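Local coordinates for protein pyruvate synthase subunit PorC (Thermotoga maritima MSB8, PDB 2RAA) that serves as the gamma chain of pyruvate synthase, the heterotetrameric enzyme that turns pyruvate and CoA into acetyl-CoA and CO2 while reducing ferredoxin, at residues 172-177 and 188-193; 134-139 and 150-155; 53-58 and 66-71; 28-33 and 89-94; 108-113 and 125-130. All blocks are in the same frame, centred on the assembly; numbering follows the deposited sequence.

The five contacts hold together an alpha/beta chain built on one mixed sheet. Contact 2 and contact 5 are buried: the first packs the starts of two helices through apolar side chains, and the second closes a strand-helix-strand unit with one backbone bond and a phenylalanine. Contacts 1, 3 and 4 are partly buried and more polar. Contact 1, a helix pair far from the centre, adds a salt bridge to its packing and touches contact 2 through L193. Contact 3 is the hairpin at an edge of the sheet. Contact 4 joins a glycine-rich turn to the end of strand 87-90 and shares a sulfate with contact 3. N113 links contacts 2, 4 and 5.

Contact 1 (172-177 and 188-193); sequences RIEKMF and ANKRAL
E174 OE2 and K190 NZ form a salt bridge of 2.5 Å between the antiparallel helices 166-176 and 183-199; the axes of segments 172-176 and 188-193 run at 150° and come within 10.1 Å. The glutamate is extended beyond CG, whereas K190 is bent, chi3 of -87° turning its CE, and NZ comes to the carboxylate across the gap. Beneath the ion pair I173 fills the interface. Its CG2, anti to the backbone N, rests on N189 CB at 3.8 Å and on K190 CG, while its CD1 stands 3.7 Å from N189 O and also meets L193. Helix 150-161 is packed against the same I173 and L193 through T151. Just past the C-terminal end of helix 166-176 the side chains of F177 and N189 cross at about a right angle, with ring and amide planes 44° apart. The amide is tied to its own helix through ND2 and V185 O, and F177 has an edge-to-face partner in F181. An alanine in place of N189 would probably leave V185 O without its side-chain donor and open a gap beside the F177 ring. The tip of that ring, CZ, lies 3.7 Å from N189 OD1.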
# COMPACT_ATOMS: atom_id res chain seq x y z
N ARG A 172 -11.61 -0.83 -10.79
CA ARG A 172 -11.30 0.55 -10.47
C ARG A 172 -10.23 1.17 -11.36
O ARG A 172 -10.34 2.33 -11.75
CB ARG A 172 -10.93 0.67 -8.97
CG ARG A 172 -12.13 1.15 -8.18
CD ARG A 172 -12.18 2.66 -8.35
NE ARG A 172 -13.50 3.20 -8.62
CZ ARG A 172 -13.70 4.48 -8.93
NH1 ARG A 172 -12.68 5.35 -9.00
NH2 ARG A 172 -14.93 4.91 -9.17
N ILE A 173 -9.18 0.42 -11.70
CA ILE A 173 -8.19 0.91 -12.66
C ILE A 173 -8.89 1.21 -13.99
O ILE A 173 -8.65 2.26 -14.58
CB ILE A 173 -7.00 -0.05 -12.82
CG1 ILE A 173 -6.15 -0.05 -11.54
CG2 ILE A 173 -6.12 0.34 -14.01
CD1 ILE A 173 -5.03 -1.10 -11.55
N GLU A 174 -9.77 0.32 -14.43
CA GLU A 174 -10.57 0.52 -15.66
C GLU A 174 -11.34 1.85 -15.61
O GLU A 174 -11.26 2.64 -16.54
CB GLU A 174 -11.54 -0.65 -15.88
CG GLU A 174 -10.89 -2.00 -16.27
CD GLU A 174 -11.82 -3.25 -16.07
OE1 GLU A 174 -13.06 -3.09 -15.86
OE2 GLU A 174 -11.31 -4.41 -16.12
N LYS A 175 -12.03 2.11 -14.51
CA LYS A 175 -12.84 3.34 -14.37
C LYS A 175 -12.05 4.66 -14.26
O LYS A 175 -12.56 5.69 -14.67
CB LYS A 175 -13.85 3.23 -13.20
CG LYS A 175 -15.08 2.33 -13.46
N MSE A 176 -10.84 4.65 -13.73
CA MSE A 176 -10.08 5.90 -13.59
C MSE A 176 -9.47 6.38 -14.92
O MSE A 176 -9.01 7.52 -15.03
CB MSE A 176 -8.99 5.74 -12.53
CG MSE A 176 -9.54 5.42 -11.15
SE MSE A 176 -8.14 4.87 -9.93
CE MSE A 176 -7.61 6.68 -9.14
N PHE A 177 -9.48 5.51 -15.94
CA PHE A 177 -8.88 5.86 -17.25
C PHE A 177 -9.92 5.99 -18.37
O PHE A 177 -10.77 5.12 -18.56
CB PHE A 177 -7.78 4.83 -17.61
CG PHE A 177 -6.53 4.90 -16.72
CD1 PHE A 177 -5.52 5.82 -16.96
CD2 PHE A 177 -6.38 4.04 -15.63
CE1 PHE A 177 -4.39 5.88 -16.13
CE2 PHE A 177 -5.25 4.09 -14.81
CZ PHE A 177 -4.27 5.01 -15.06
N ALA A 188 -1.36 -1.57 -18.84
CA ALA A 188 -0.06 -1.41 -18.23
C ALA A 188 -0.22 -1.24 -16.73
O ALA A 188 0.54 -1.82 -15.94
CB ALA A 188 0.67 -0.20 -18.82
N ASN A 189 -1.23 -0.46 -16.34
CA ASN A 189 -1.46 -0.24 -14.92
C ASN A 189 -1.95 -1.51 -14.22
O ASN A 189 -1.66 -1.76 -13.03
CB ASN A 189 -2.42 0.92 -14.69
CG ASN A 189 -1.76 2.27 -14.88
OD1 ASN A 189 -1.41 2.94 -13.91
ND2 ASN A 189 -1.57 2.68 -16.14
N LYS A 190 -2.70 -2.34 -14.95
CA LYS A 190 -3.23 -3.57 -14.36
C LYS A 190 -2.10 -4.55 -14.21
O LYS A 190 -2.08 -5.31 -13.24
CB LYS A 190 -4.38 -4.19 -15.19
CG LYS A 190 -5.48 -3.17 -15.57
CD LYS A 190 -6.92 -3.67 -15.49
CE LYS A 190 -7.41 -4.35 -16.74
NZ LYS A 190 -8.88 -4.59 -16.59
N ARG A 191 -1.17 -4.55 -15.16
CA ARG A 191 0.02 -5.39 -15.04
C ARG A 191 0.85 -4.97 -13.85
O ARG A 191 1.40 -5.79 -13.16
CB ARG A 191 0.89 -5.31 -16.27
CG ARG A 191 0.36 -6.07 -17.45
CD ARG A 191 1.45 -6.19 -18.52
NE ARG A 191 1.62 -4.97 -19.31
CZ ARG A 191 0.86 -4.64 -20.35
NH1 ARG A 191 -0.15 -5.43 -20.71
NH2 ARG A 191 1.09 -3.52 -21.01
N ALA A 192 0.96 -3.67 -13.63
CA ALA A 192 1.72 -3.16 -12.48
C ALA A 192 1.07 -3.67 -11.19
O ALA A 192 1.76 -4.12 -10.27
CB ALA A 192 1.81 -1.63 -12.53
N LEU A 193 -0.26 -3.68 -11.14
CA LEU A 193 -0.96 -4.16 -9.95
C LEU A 193 -0.70 -5.67 -9.77
O LEU A 193 -0.26 -6.08 -8.72
CB LEU A 193 -2.45 -3.84 -10.00
CG LEU A 193 -3.29 -4.38 -8.83
CD1 LEU A 193 -3.25 -3.48 -7.55
CD2 LEU A 193 -4.69 -4.54 -9.32

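Contact 2 (134-139 and 150-155); sequences VDATDI and NTPMLG
P152, A136 and M153 make up most of this buried contact, where the first turns of helix 136-143 lie against the first turns of helix 150-161. The backbones come close at the small residue, with A136 CA and P152 CA 5.2 Å apart. A136 CB sits over both neighbours of the second helix, 3.6 Å from P152 CB and 3.8 Å from M153 CG. The pyrrolidine ring of P152 also turns its CG toward I139, meeting I139 CG2 at 3.8 Å as the two side chains run antiparallel alongside one another. P152 CG is in addition 3.7 Å from A136 O. M153, a selenomethionine, is bent at both chi2 (-63°) and chi3 (-82°). Its SE lies 3.7 Å from V134 CG1, on the last residue of strand 130-134, and close to A136 CB as well. The methyl end runs on toward I91 and strand 109-113, so one side chain joins the helix to the sheet. N113, from that strand, binds A136 N through OD1 and T137 OG1 through ND2. Across the two segments the contact is thus apolar, held by fit rather than by directed bonds. At A136 the two kinds of chemistry are divided: N113 takes up the backbone N-H, while the methyl packs against P152 and M153.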
# COMPACT_ATOMS: atom_id res chain seq x y z
N VAL A 134 8.66 -5.64 -1.50
CA VAL A 134 8.52 -5.83 -2.95
C VAL A 134 9.14 -4.61 -3.61
O VAL A 134 9.04 -3.52 -3.09
CB VAL A 134 7.06 -5.95 -3.40
CG1 VAL A 134 6.25 -4.72 -2.95
CG2 VAL A 134 6.93 -6.24 -4.93
N ASP A 135 9.79 -4.80 -4.74
CA ASP A 135 10.46 -3.65 -5.44
C ASP A 135 9.43 -3.00 -6.36
O ASP A 135 9.39 -3.26 -7.58
CB ASP A 135 11.66 -4.18 -6.21
CG ASP A 135 12.40 -3.10 -6.94
OD1 ASP A 135 12.06 -1.90 -6.75
OD2 ASP A 135 13.28 -3.49 -7.73
N ALA A 136 8.57 -2.18 -5.76
CA ALA A 136 7.41 -1.65 -6.50
C ALA A 136 7.88 -0.60 -7.47
O ALA A 136 7.37 -0.51 -8.58
CB ALA A 136 6.38 -1.08 -5.58
N THR A 137 8.87 0.17 -7.06
CA THR A 137 9.39 1.23 -7.98
C THR A 137 9.77 0.67 -9.33
O THR A 137 9.36 1.18 -10.37
CB THR A 137 10.57 1.94 -7.36
OG1 THR A 137 10.12 2.49 -6.11
CG2 THR A 137 11.12 3.10 -8.29
N ASP A 138 10.57 -0.39 -9.31
CA ASP A 138 11.02 -1.05 -10.53
C ASP A 138 9.93 -1.76 -11.29
O ASP A 138 9.93 -1.72 -12.52
CB ASP A 138 12.17 -2.01 -10.24
CG ASP A 138 13.53 -1.27 -10.04
OD1 ASP A 138 13.84 -0.30 -10.78
OD2 ASP A 138 14.28 -1.67 -9.12
N ILE A 139 8.99 -2.42 -10.59
CA ILE A 139 7.82 -2.94 -11.30
C ILE A 139 7.13 -1.82 -12.14
O ILE A 139 6.82 -1.99 -13.34
CB ILE A 139 6.77 -3.59 -10.34
CG1 ILE A 139 7.37 -4.82 -9.62
CG2 ILE A 139 5.51 -3.94 -11.16
CD1 ILE A 139 6.35 -5.67 -8.57
N ASN A 150 2.91 3.19 -6.16
CA ASN A 150 1.66 3.01 -5.48
C ASN A 150 0.82 1.86 -5.99
O ASN A 150 0.27 1.16 -5.17
CB ASN A 150 0.90 4.35 -5.36
CG ASN A 150 0.51 4.96 -6.70
OD1 ASN A 150 1.07 4.63 -7.76
ND2 ASN A 150 -0.48 5.86 -6.67
N THR A 151 0.78 1.60 -7.31
CA THR A 151 -0.07 0.52 -7.83
C THR A 151 0.48 -0.86 -7.52
O THR A 151 -0.27 -1.74 -7.07
CB THR A 151 -0.39 0.68 -9.31
OG1 THR A 151 -1.06 1.92 -9.51
CG2 THR A 151 -1.33 -0.46 -9.82
N PRO A 152 1.78 -1.09 -7.73
CA PRO A 152 2.28 -2.37 -7.25
C PRO A 152 2.16 -2.54 -5.74
O PRO A 152 1.95 -3.66 -5.25
CB PRO A 152 3.75 -2.35 -7.68
CG PRO A 152 3.79 -1.40 -8.85
CD PRO A 152 2.82 -0.31 -8.44
N MSE A 153 2.27 -1.47 -4.97
CA MSE A 153 2.10 -1.59 -3.51
C MSE A 153 0.65 -2.00 -3.19
O MSE A 153 0.39 -2.82 -2.29
CB MSE A 153 2.50 -0.32 -2.79
CG MSE A 153 3.99 -0.06 -2.81
SE MSE A 153 5.06 -1.39 -1.93
CE MSE A 153 4.84 -0.74 -0.05
N LEU A 154 -0.29 -1.45 -3.93
CA LEU A 154 -1.67 -1.91 -3.77
C LEU A 154 -1.81 -3.38 -4.04
O LEU A 154 -2.49 -4.08 -3.32
CB LEU A 154 -2.59 -1.18 -4.74
CG LEU A 154 -3.49 -0.15 -4.14
CD1 LEU A 154 -4.25 0.43 -5.29
CD2 LEU A 154 -4.39 -0.87 -3.16
N GLY A 155 -1.24 -3.84 -5.14
CA GLY A 155 -1.32 -5.26 -5.47
C GLY A 155 -0.67 -6.13 -4.41
O GLY A 155 -1.23 -7.14 -3.97

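Contact 3 (53-58 and 66-71); sequences FPEYGA and RAFNRI. With SO4 (sulfate ion), chain B; SO4 (sulfate ion), chain C.
E55 N donates to R66 O at 3.0 Å and R66 N returns a bond to E55 O at 3.3 Å, the hydrogen-bonded pair that fastens the antiparallel hairpin of strands 50-55 and 64-72. Their side chains meet as well. E55 OE1 lies 3.2 Å from R66 NH2; because this oxygen sits over a face of the guanidinium, no N-H points at it and the salt bridge is one of charge. At the other end the backbone bonds between F53 and F68 are weak. Between them P54 faces A67 in a non-hydrogen-bonded pair with the CA atoms 4.1 Å apart, a position that does not call for an N-H toward the partner strand. Packing follows on the side of F53 and F68. A chi1 of 49° sets F53 CG between its backbone N and carbonyl carbon, and the ring beyond it lies near-parallel to that of F68 but displaced, centroids 5.0 Å apart and planes at 24°. The rings barely overlap: F53 CE2 is 3.4 Å from F68 CD1, and F68 CB covers the F53 face in a CH-pi contact, 4.2 Å from the centroid. R70 NH1 stands at the edge of the same ring and is bonded to Q51. Beyond strand 50-55, Y56 OH donates to a sulfate oxygen at 2.7 Å, and R70 NH2 binds a second sulfate weakly, both ions probably from the crystallisation liquor. The directional strength of this edge therefore lies in the E55 and R66 backbones, whereas their partly exposed charges probably add a less specific attraction.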
# COMPACT_ATOMS: atom_id res chain seq x y z
N PHE A 53 -8.68 8.84 4.28
CA PHE A 53 -8.32 10.24 4.16
C PHE A 53 -6.82 10.34 4.30
O PHE A 53 -6.19 9.40 4.75
CB PHE A 53 -8.97 11.02 5.27
CG PHE A 53 -8.77 10.40 6.61
CD1 PHE A 53 -9.57 9.33 7.01
CD2 PHE A 53 -7.74 10.82 7.44
CE1 PHE A 53 -9.38 8.71 8.26
CE2 PHE A 53 -7.53 10.22 8.68
CZ PHE A 53 -8.36 9.15 9.09
N PRO A 54 -6.24 11.49 3.93
CA PRO A 54 -4.84 11.75 4.18
C PRO A 54 -4.62 12.64 5.40
O PRO A 54 -5.58 13.14 5.96
CB PRO A 54 -4.39 12.48 2.90
CG PRO A 54 -5.70 13.01 2.25
CD PRO A 54 -6.84 12.61 3.17
N GLU A 55 -3.36 12.78 5.80
CA GLU A 55 -2.91 13.74 6.81
C GLU A 55 -1.54 14.30 6.38
O GLU A 55 -0.54 13.60 6.42
CB GLU A 55 -2.82 13.14 8.22
CG GLU A 55 -4.14 13.18 9.02
CD GLU A 55 -3.98 12.74 10.48
OE1 GLU A 55 -2.81 12.60 10.93
OE2 GLU A 55 -5.02 12.53 11.18
N TYR A 56 -1.53 15.57 5.96
CA TYR A 56 -0.29 16.26 5.55
C TYR A 56 0.23 17.22 6.64
O TYR A 56 -0.39 17.39 7.69
CB TYR A 56 -0.52 17.07 4.26
CG TYR A 56 -0.94 16.29 3.03
CD1 TYR A 56 0.02 15.78 2.15
CD2 TYR A 56 -2.28 16.10 2.73
CE1 TYR A 56 -0.36 15.06 1.00
CE2 TYR A 56 -2.67 15.39 1.59
CZ TYR A 56 -1.71 14.88 0.73
OH TYR A 56 -2.11 14.18 -0.39
N GLY A 57 1.39 17.80 6.35
CA GLY A 57 1.99 18.90 7.12
C GLY A 57 3.08 19.47 6.22
O GLY A 57 4.25 19.52 6.59
N ALA A 58 2.66 19.89 5.02
CA ALA A 58 3.58 20.28 3.95
C ALA A 58 3.28 21.67 3.42
O ALA A 58 3.22 21.88 2.20
CB ALA A 58 3.51 19.26 2.82
N ARG A 66 0.90 10.76 5.63
CA ARG A 66 0.24 9.50 5.90
C ARG A 66 -1.12 9.50 5.15
O ARG A 66 -1.66 10.55 4.78
CB ARG A 66 0.03 9.28 7.42
CG ARG A 66 0.99 10.07 8.30
CD ARG A 66 1.36 9.44 9.66
NE ARG A 66 0.35 9.59 10.72
CZ ARG A 66 0.14 10.68 11.47
NH1 ARG A 66 0.86 11.78 11.30
NH2 ARG A 66 -0.81 10.66 12.40
N ALA A 67 -1.63 8.31 4.86
CA ALA A 67 -3.00 8.14 4.39
C ALA A 67 -3.52 6.98 5.27
O ALA A 67 -2.73 6.34 5.93
CB ALA A 67 -3.05 7.79 2.92
N PHE A 68 -4.83 6.71 5.29
CA PHE A 68 -5.41 5.73 6.16
C PHE A 68 -6.58 5.08 5.48
O PHE A 68 -7.25 5.74 4.77
CB PHE A 68 -5.98 6.44 7.40
CG PHE A 68 -4.95 7.27 8.14
CD1 PHE A 68 -4.72 8.59 7.80
CD2 PHE A 68 -4.22 6.74 9.18
CE1 PHE A 68 -3.75 9.33 8.48
CE2 PHE A 68 -3.26 7.49 9.85
CZ PHE A 68 -3.03 8.75 9.50
N ASN A 69 -6.81 3.79 5.71
CA ASN A 69 -8.03 3.13 5.28
C ASN A 69 -8.59 2.40 6.47
O ASN A 69 -7.83 1.81 7.25
CB ASN A 69 -7.83 2.08 4.18
CG ASN A 69 -7.41 2.68 2.87
OD1 ASN A 69 -6.24 2.76 2.62
ND2 ASN A 69 -8.35 3.09 2.02
N ARG A 70 -9.92 2.47 6.60
CA ARG A 70 -10.69 1.60 7.47
C ARG A 70 -11.68 0.96 6.55
O ARG A 70 -12.30 1.65 5.72
CB ARG A 70 -11.40 2.37 8.54
CG ARG A 70 -10.43 3.11 9.46
CD ARG A 70 -11.13 3.51 10.75
NE ARG A 70 -10.21 3.95 11.79
CZ ARG A 70 -9.91 5.23 12.06
NH1 ARG A 70 -10.45 6.24 11.37
NH2 ARG A 70 -9.04 5.50 13.02
N ILE A 71 -11.73 -0.36 6.60
CA ILE A 71 -12.63 -1.14 5.74
C ILE A 71 -13.38 -2.10 6.68
O ILE A 71 -12.75 -2.85 7.38
CB ILE A 71 -11.85 -1.89 4.71
CG1 ILE A 71 -11.19 -0.90 3.74
CG2 ILE A 71 -12.78 -2.83 3.98
CD1 ILE A 71 -10.10 -1.47 2.96
S SO4 B . 0.13 11.81 -2.56
O1 SO4 B . 0.52 11.00 -1.41
O2 SO4 B . 1.28 11.80 -3.46
O3 SO4 B . -0.96 11.19 -3.31
O4 SO4 B . -0.22 13.11 -2.02
S SO4 C . -7.43 3.25 15.71
O1 SO4 C . -7.49 2.98 17.14
O2 SO4 C . -6.29 2.49 15.17
O3 SO4 C . -8.69 2.80 15.12
O4 SO4 C . -7.24 4.70 15.52

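Contact 4 (28-33 and 89-94); sequences AGQGAK and VVIDET. With SO4 (sulfate ion), chain B.
Q30 and D92 join the glycine-rich turn before helix 32-45 to the residues that follow the C-terminal end of strand 87-90. The polar link is a hydrogen bond from Q30 NE2 to D92 OD2, 3.0 Å long and nearly straight at 170°. The acceptor lies in the plane of the Q30 amide, but the donor meets the carboxylate from above, 42° out of its plane. R27 has a hand in both groups, its NE pairing with D92 OD2 and its N donating to Q30 OE1, an arrangement that fixes which way the amide is turned. An alanine at Q30 would probably deprive D92 OD2 of this donor and R27 N of its acceptor. The backbone of the turn binds an anion: G29 N (2.8 Å) and G31 N (3.0 Å) both donate to sulfate O2, with weak help from K33 N. The sulfate, probably from the crystallisation liquor, sits where backbone N-H groups at a helix start would be expected to favour an anion. At both G29 and G31 the backbone angles would press a CB against the preceding carbonyl. Packing comes from I91, whose CG1 lies between the backbone N and the carbonyl carbon (chi1 71°). Its CD1 reaches Q30 CB at 3.5 Å and Q30 O at 3.4 Å, and it ends 4.1 Å from A32 CB.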
# COMPACT_ATOMS: atom_id res chain seq x y z
N ALA A 28 4.76 13.31 -0.15
CA ALA A 28 3.97 14.04 -1.14
C ALA A 28 4.51 13.81 -2.56
O ALA A 28 5.64 14.21 -2.88
CB ALA A 28 3.99 15.51 -0.82
N GLY A 29 3.69 13.17 -3.41
CA GLY A 29 4.02 12.87 -4.80
C GLY A 29 4.10 11.39 -5.14
O GLY A 29 4.01 11.01 -6.31
N GLN A 30 4.23 10.54 -4.11
CA GLN A 30 4.42 9.12 -4.33
C GLN A 30 3.10 8.32 -4.43
O GLN A 30 3.10 7.11 -4.71
CB GLN A 30 5.32 8.58 -3.23
CG GLN A 30 6.72 9.14 -3.30
CD GLN A 30 7.54 8.86 -2.06
OE1 GLN A 30 7.01 8.45 -1.03
NE2 GLN A 30 8.84 9.10 -2.14
N GLY A 31 1.98 8.99 -4.19
CA GLY A 31 0.67 8.40 -4.46
C GLY A 31 -0.01 7.60 -3.37
O GLY A 31 -0.92 6.83 -3.68
N ALA A 32 0.38 7.81 -2.10
CA ALA A 32 -0.25 7.14 -0.98
C ALA A 32 -1.71 7.54 -0.92
O ALA A 32 -2.56 6.67 -0.72
CB ALA A 32 0.48 7.44 0.35
N LYS A 33 -2.03 8.82 -1.17
CA LYS A 33 -3.43 9.26 -1.06
C LYS A 33 -4.28 8.59 -2.14
O LYS A 33 -5.35 8.03 -1.85
CB LYS A 33 -3.54 10.79 -1.10
CG LYS A 33 -4.99 11.38 -1.24
CD LYS A 33 -5.02 12.92 -1.45
N VAL A 89 2.10 0.38 5.70
CA VAL A 89 2.58 0.31 4.33
C VAL A 89 3.52 1.47 4.13
O VAL A 89 3.14 2.61 4.33
CB VAL A 89 1.42 0.43 3.31
CG1 VAL A 89 1.93 0.39 1.90
CG2 VAL A 89 0.39 -0.65 3.53
N VAL A 90 4.77 1.19 3.78
CA VAL A 90 5.77 2.24 3.65
C VAL A 90 6.24 2.21 2.21
O VAL A 90 6.96 1.33 1.80
CB VAL A 90 6.93 2.03 4.67
CG1 VAL A 90 8.05 3.02 4.45
CG2 VAL A 90 6.38 2.16 6.11
N ILE A 91 5.82 3.19 1.43
CA ILE A 91 6.10 3.18 0.02
C ILE A 91 7.41 3.87 -0.31
O ILE A 91 7.79 3.92 -1.50
CB ILE A 91 4.91 3.77 -0.83
CG1 ILE A 91 4.76 5.27 -0.67
CG2 ILE A 91 3.60 3.06 -0.48
CD1 ILE A 91 3.75 5.84 -1.61
N ASP A 92 8.10 4.40 0.71
CA ASP A 92 9.44 4.99 0.52
C ASP A 92 10.37 4.51 1.63
O ASP A 92 10.25 5.00 2.75
CB ASP A 92 9.36 6.50 0.51
CG ASP A 92 10.72 7.16 0.35
OD1 ASP A 92 11.76 6.49 0.50
OD2 ASP A 92 10.74 8.36 0.08
N GLU A 93 11.30 3.59 1.33
CA GLU A 93 12.13 2.94 2.38
C GLU A 93 12.81 3.94 3.30
O GLU A 93 13.07 3.71 4.47
CB GLU A 93 13.18 1.98 1.78
CG GLU A 93 14.12 2.61 0.75
CD GLU A 93 15.31 1.70 0.40
OE1 GLU A 93 15.12 0.60 -0.22
OE2 GLU A 93 16.44 2.14 0.74
N THR A 94 13.09 5.09 2.71
CA THR A 94 13.69 6.19 3.39
C THR A 94 12.98 6.67 4.63
O THR A 94 13.60 7.27 5.50
CB THR A 94 13.76 7.31 2.41
OG1 THR A 94 15.09 7.37 1.93
CG2 THR A 94 13.37 8.57 3.03
S SO4 B . 0.13 11.81 -2.56
O1 SO4 B . 0.52 11.00 -1.41
O2 SO4 B . 1.28 11.80 -3.46
O3 SO4 B . -0.96 11.19 -3.31
O4 SO4 B . -0.22 13.11 -2.02

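Contact 5 (108-113 and 125-130); sequences GILLVN and TGFNGK
F127 turns the edge of its ring to G108, with CZ 3.7 Å from G108 O and that oxygen near the ring plane. K130 O also lies at the edge in plane, and G129 N stands over one face, 4.0 Å above it and offset toward the rim. L110 meets the ring obliquely, its CB 3.8 Å from F127 CD2 as the two side chains pass in opposing directions. G129 has backbone angles that call for glycine, and a CB there would also run into F127 CZ. Farther along, L110 CD2 and T125 OG1 approach tip to tip at 4.0 Å. T125 OG1 accepts from F127 N at 3.1 Å, an ST turn at the end of helix 118-125, where G126 leaves the helix with positive phi, and it is bonded as well to V121 O. Strands 109-113 and 130-134 run parallel, a beta-alpha-beta connection over this helix, and L110 N donates to K130 O at 3.0 Å. I109 and K130 extend alongside each other in the same direction, with aliphatic carbons touching. One directed backbone bond thus joins the strands where 130-134 begins, while F127 packs on L110, V101 and L104 and offers the backbone oxygens only C-H groups, a probably mild attraction.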
# COMPACT_ATOMS: atom_id res chain seq x y z
N GLY A 108 0.31 -8.23 13.10
CA GLY A 108 0.09 -7.32 11.97
C GLY A 108 1.19 -7.41 10.93
O GLY A 108 2.14 -8.17 11.12
N ILE A 109 1.08 -6.61 9.85
CA ILE A 109 2.01 -6.67 8.72
C ILE A 109 2.67 -5.35 8.46
O ILE A 109 2.04 -4.32 8.47
CB ILE A 109 1.30 -7.09 7.39
CG1 ILE A 109 0.74 -8.51 7.53
CG2 ILE A 109 2.25 -7.00 6.19
CD1 ILE A 109 0.04 -9.04 6.29
N LEU A 110 3.96 -5.40 8.18
CA LEU A 110 4.69 -4.23 7.73
C LEU A 110 5.03 -4.54 6.28
O LEU A 110 5.74 -5.50 5.99
CB LEU A 110 5.92 -4.00 8.58
CG LEU A 110 6.90 -2.92 8.18
CD1 LEU A 110 6.23 -1.57 7.96
CD2 LEU A 110 7.98 -2.86 9.27
N LEU A 111 4.48 -3.74 5.37
CA LEU A 111 4.67 -3.92 3.94
C LEU A 111 5.52 -2.74 3.46
O LEU A 111 5.21 -1.58 3.80
CB LEU A 111 3.30 -3.99 3.24
CG LEU A 111 3.29 -3.92 1.70
CD1 LEU A 111 4.03 -5.11 1.07
CD2 LEU A 111 1.87 -3.76 1.16
N VAL A 112 6.59 -3.03 2.70
CA VAL A 112 7.57 -2.01 2.30
C VAL A 112 8.01 -2.13 0.84
O VAL A 112 8.16 -3.22 0.32
CB VAL A 112 8.84 -2.03 3.23
CG1 VAL A 112 9.71 -0.79 3.02
CG2 VAL A 112 8.45 -2.11 4.70
N ASN A 113 8.19 -0.97 0.21
CA ASN A 113 8.68 -0.84 -1.16
C ASN A 113 10.16 -0.73 -0.97
O ASN A 113 10.67 0.32 -0.57
CB ASN A 113 8.15 0.44 -1.83
CG ASN A 113 8.86 0.78 -3.14
OD1 ASN A 113 9.28 -0.11 -3.86
ND2 ASN A 113 8.94 2.07 -3.46
N THR A 125 13.32 -0.50 11.92
CA THR A 125 12.05 -0.30 12.61
C THR A 125 11.96 -0.91 14.01
O THR A 125 11.35 -0.34 14.92
CB THR A 125 10.88 -0.91 11.80
OG1 THR A 125 11.10 -2.32 11.65
CG2 THR A 125 10.75 -0.23 10.43
N GLY A 126 12.56 -2.09 14.16
CA GLY A 126 12.46 -2.85 15.41
C GLY A 126 11.17 -3.66 15.44
O GLY A 126 10.68 -4.06 16.52
N PHE A 127 10.61 -3.91 14.26
CA PHE A 127 9.41 -4.69 14.15
C PHE A 127 9.69 -6.19 14.00
O PHE A 127 10.25 -6.67 13.00
CB PHE A 127 8.57 -4.20 12.96
CG PHE A 127 7.23 -4.85 12.88
CD1 PHE A 127 6.28 -4.61 13.87
CD2 PHE A 127 6.92 -5.73 11.86
CE1 PHE A 127 5.05 -5.23 13.83
CE2 PHE A 127 5.69 -6.36 11.81
CZ PHE A 127 4.75 -6.11 12.79
N ASN A 128 9.32 -6.93 15.04
CA ASN A 128 9.26 -8.39 14.97
C ASN A 128 7.82 -8.56 14.57
O ASN A 128 6.97 -7.81 15.05
CB ASN A 128 9.55 -8.99 16.33
CG ASN A 128 10.83 -8.46 16.93
OD1 ASN A 128 10.80 -7.69 17.89
ND2 ASN A 128 11.97 -8.83 16.34
N GLY A 129 7.52 -9.49 13.67
CA GLY A 129 6.17 -9.57 13.07
C GLY A 129 6.36 -9.73 11.58
O GLY A 129 7.45 -9.52 11.09
N LYS A 130 5.31 -10.11 10.86
CA LYS A 130 5.46 -10.36 9.44
C LYS A 130 5.89 -9.08 8.74
O LYS A 130 5.28 -8.04 8.91
CB LYS A 130 4.18 -10.94 8.82
CG LYS A 130 4.41 -11.53 7.42
CD LYS A 130 3.11 -11.76 6.64
CE LYS A 130 2.39 -13.02 7.08
NZ LYS A 130 1.11 -13.17 6.31